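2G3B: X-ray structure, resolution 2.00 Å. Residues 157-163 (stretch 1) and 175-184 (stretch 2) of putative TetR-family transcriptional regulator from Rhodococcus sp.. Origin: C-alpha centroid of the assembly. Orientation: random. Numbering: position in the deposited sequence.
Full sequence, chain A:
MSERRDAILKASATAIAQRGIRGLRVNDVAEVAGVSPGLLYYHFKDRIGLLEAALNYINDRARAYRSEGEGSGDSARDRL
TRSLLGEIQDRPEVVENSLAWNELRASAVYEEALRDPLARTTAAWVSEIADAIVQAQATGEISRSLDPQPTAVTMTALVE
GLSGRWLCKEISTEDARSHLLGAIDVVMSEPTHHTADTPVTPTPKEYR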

# COMPACT_ATOMS: atom_id res chain seq x y z
N ALA A 157 -5.39 -0.91 6.42
CA ALA A 157 -4.01 -0.73 5.92
C ALA A 157 -3.43 -2.06 5.39
O ALA A 157 -2.72 -2.09 4.37
N LEU A 158 -3.71 -3.16 6.10
CA LEU A 158 -3.35 -4.53 5.64
C LEU A 158 -3.97 -4.87 4.27
O LEU A 158 -3.29 -5.34 3.36
N VAL A 159 -5.23 -4.54 4.08
CA VAL A 159 -5.85 -4.72 2.73
C VAL A 159 -5.09 -3.92 1.65
O VAL A 159 -4.80 -4.43 0.58
N GLU A 160 -4.74 -2.66 1.94
CA GLU A 160 -4.02 -1.86 0.95
C GLU A 160 -2.62 -2.44 0.65
O GLU A 160 -2.20 -2.48 -0.48
N GLY A 161 -1.90 -2.86 1.68
CA GLY A 161 -0.57 -3.48 1.47
C GLY A 161 -0.66 -4.78 0.70
O GLY A 161 0.17 -5.01 -0.22
N LEU A 162 -1.61 -5.64 1.05
CA LEU A 162 -1.79 -6.88 0.29
C LEU A 162 -2.18 -6.58 -1.14
O LEU A 162 -1.70 -7.25 -2.04
N SER A 163 -3.11 -5.62 -1.32
CA SER A 163 -3.57 -5.25 -2.67
C SER A 163 -2.43 -4.72 -3.55
O SER A 163 -2.37 -5.04 -4.74
N ASP A 175 -4.09 -16.55 -2.15
CA ASP A 175 -3.19 -16.35 -1.01
C ASP A 175 -3.61 -15.12 -0.21
O ASP A 175 -3.70 -15.15 1.00
N ALA A 176 -3.82 -14.02 -0.92
CA ALA A 176 -4.22 -12.75 -0.28
C ALA A 176 -5.53 -12.88 0.55
O ALA A 176 -5.63 -12.38 1.67
N ARG A 177 -6.53 -13.58 -0.01
CA ARG A 177 -7.78 -13.86 0.72
C ARG A 177 -7.57 -14.71 1.96
O ARG A 177 -8.14 -14.43 3.01
N SER A 178 -6.74 -15.74 1.82
CA SER A 178 -6.48 -16.66 2.91
C SER A 178 -5.79 -15.87 3.99
O SER A 178 -6.08 -16.09 5.16
N HIS A 179 -4.87 -14.95 3.62
CA HIS A 179 -4.12 -14.24 4.72
C HIS A 179 -5.04 -13.29 5.49
O HIS A 179 -4.91 -13.11 6.72
N LEU A 180 -5.96 -12.65 4.76
CA LEU A 180 -6.95 -11.79 5.41
C LEU A 180 -7.82 -12.59 6.36
O LEU A 180 -8.15 -12.13 7.46
N LEU A 181 -8.19 -13.80 5.95
CA LEU A 181 -8.97 -14.66 6.86
C LEU A 181 -8.18 -14.97 8.09
O LEU A 181 -8.76 -15.01 9.18
N GLY A 182 -6.90 -15.29 7.94
CA GLY A 182 -6.08 -15.67 9.14
C GLY A 182 -5.94 -14.45 10.05
O GLY A 182 -6.06 -14.57 11.28
N ALA A 183 -5.71 -13.27 9.48
CA ALA A 183 -5.69 -12.02 10.28
C ALA A 183 -6.96 -11.79 11.13
O ALA A 183 -6.87 -11.53 12.35
N ILE A 184 -8.12 -11.94 10.51
CA ILE A 184 -9.42 -11.90 11.20
C ILE A 184 -9.55 -12.92 12.27
O ILE A 184 -10.06 -12.59 13.37

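No hydrogen bond or salt bridge joins these two helical segments; they meet through a small, mainly apolar contact, 274 Å² of buried surface summed over both sides, in which a single residue, Leu 180, meets three side chains of the partner helix. The helices run nearly antiparallel, with 160° between their N-to-C directions, and their axes come no closer than 10.7 Å. At that separation the backbones stay apart and the gap is bridged by side chains. The register confirms the antiparallel order: the CA atoms of Val 159 and Leu 180 lie 7.6 Å apart, and the CA atoms of Leu 162 and Ala 176 lie 6.4 Å apart, so a step forward along stretch 1 is a step back along stretch 2.

Leu 180 shows why the CA-to-CB direction alone does not predict packing. That bond points sideways, yet chi1 near -78° (m) and chi2 near 169° (t) bring the end of the side chain nearer to stretch 1. Leu 180 CD2 lies 3.9 Å from Leu 158 CD2 and 3.8 Å from Val 159 CG2, while Leu 180 CG lies 3.8 Å from Leu 162 CD1. All three are ordinary van der Waals distances between carbons, and together they place the Leu 180 side chain among residues from two successive turns of the opposing helix.

On stretch 1, Leu 158 and Leu 162 both direct CA-to-CB toward the other helix, as expected for residues four apart, but they adopt different rotamers. Leu 158 is t at chi1 and p at chi2 (173°, 63°); besides meeting Leu 180, Leu 158 CD2 packs 3.7 Å from CB of Ala 183, whose short side chain also points toward stretch 1. Leu 162 is m,t (-72°, 169°) and has the largest area covered by the other stretch, 74 Å². Leu 162 CD1 reaches Leu 180 and lies 4.1 Å from Ala 176 O; the closest pair with His 179 is Leu 162 CD2 and His 179 CD2, at 4.4 Å. The methyl sits at the edge of the imidazole, near its plane, so this is a loose edge contact and not packing on the ring face. His 179 has chi1 near -61° (m). Val 159, with chi1 near 167° (t), points sideways and contributes through CG2.

Ala 176 points toward stretch 1, but Ala 176 CB comes no closer than 4.7 Å, to Leu 162 CB; the closest contact is instead made by its carbonyl oxygen, and Ala 176 O also accepts a helical hydrogen bond from Leu 180 N (3.1 Å).

Two polar side chains of stretch 1 have partners away from the contact. Ser 163 OG, at chi1 near -63° (m), donates to the backbone O of Val 159 at 2.7 Å, one turn back in its own helix, and the Glu 160 carboxylate is hydrogen-bonded elsewhere in the structure.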

# COMPACT_ATOMS: atom_id res chain seq x y z
CB ALA A 157 -3.09 -0.12 7.01
CB LEU A 158 -3.75 -5.61 6.70
CG LEU A 158 -3.57 -7.07 6.24
CD1 LEU A 158 -2.02 -7.37 5.93
CD2 LEU A 158 -4.20 -8.10 7.22
CB VAL A 159 -7.37 -4.28 2.76
CG1 VAL A 159 -7.98 -4.14 1.31
CG2 VAL A 159 -8.19 -5.26 3.67
CB GLU A 160 -3.87 -0.41 1.49
CG GLU A 160 -5.19 0.40 1.33
CD GLU A 160 -4.93 1.91 1.50
OE1 GLU A 160 -4.01 2.46 0.84
OE2 GLU A 160 -5.62 2.55 2.30
CB LEU A 162 -2.87 -7.77 0.91
CG LEU A 162 -2.42 -8.43 2.24
CD1 LEU A 162 -3.60 -9.07 2.95
CD2 LEU A 162 -1.32 -9.47 1.98
CB SER A 163 -4.67 -4.19 -2.60
OG SER A 163 -5.80 -4.77 -1.91
CB ASP A 175 -1.72 -16.18 -1.47
CG ASP A 175 -0.97 -17.50 -1.51
OD1 ASP A 175 -1.64 -18.58 -1.49
OD2 ASP A 175 0.27 -17.44 -1.56
CB ALA A 176 -4.31 -11.62 -1.37
CB ARG A 177 -8.82 -14.48 -0.25
CG ARG A 177 -9.25 -13.41 -1.29
CD ARG A 177 -10.07 -14.05 -2.52
NE ARG A 177 -11.30 -14.71 -2.02
CZ ARG A 177 -12.43 -14.06 -1.75
NH1 ARG A 177 -12.50 -12.73 -1.87
NH2 ARG A 177 -13.49 -14.73 -1.36
CB SER A 178 -5.53 -17.78 2.51
OG SER A 178 -5.42 -18.70 3.62
CB HIS A 179 -2.95 -13.40 4.16
CG HIS A 179 -1.90 -14.19 3.44
ND1 HIS A 179 -1.68 -15.53 3.65
CD2 HIS A 179 -1.00 -13.81 2.49
CE1 HIS A 179 -0.72 -15.96 2.85
NE2 HIS A 179 -0.25 -14.92 2.18
CB LEU A 180 -7.86 -11.07 4.39
CG LEU A 180 -7.22 -9.85 3.70
CD1 LEU A 180 -8.12 -9.43 2.54
CD2 LEU A 180 -7.06 -8.71 4.66
CB LEU A 181 -9.33 -15.99 6.19
CG LEU A 181 -10.51 -16.08 5.24
CD1 LEU A 181 -10.53 -17.51 4.58
CD2 LEU A 181 -11.85 -15.78 5.96
CB ALA A 183 -5.39 -10.83 9.41
CB ILE A 184 -10.60 -12.15 10.23
CG1 ILE A 184 -10.71 -10.98 9.26
CG2 ILE A 184 -11.93 -12.40 11.04
CD1 ILE A 184 -11.44 -11.30 7.91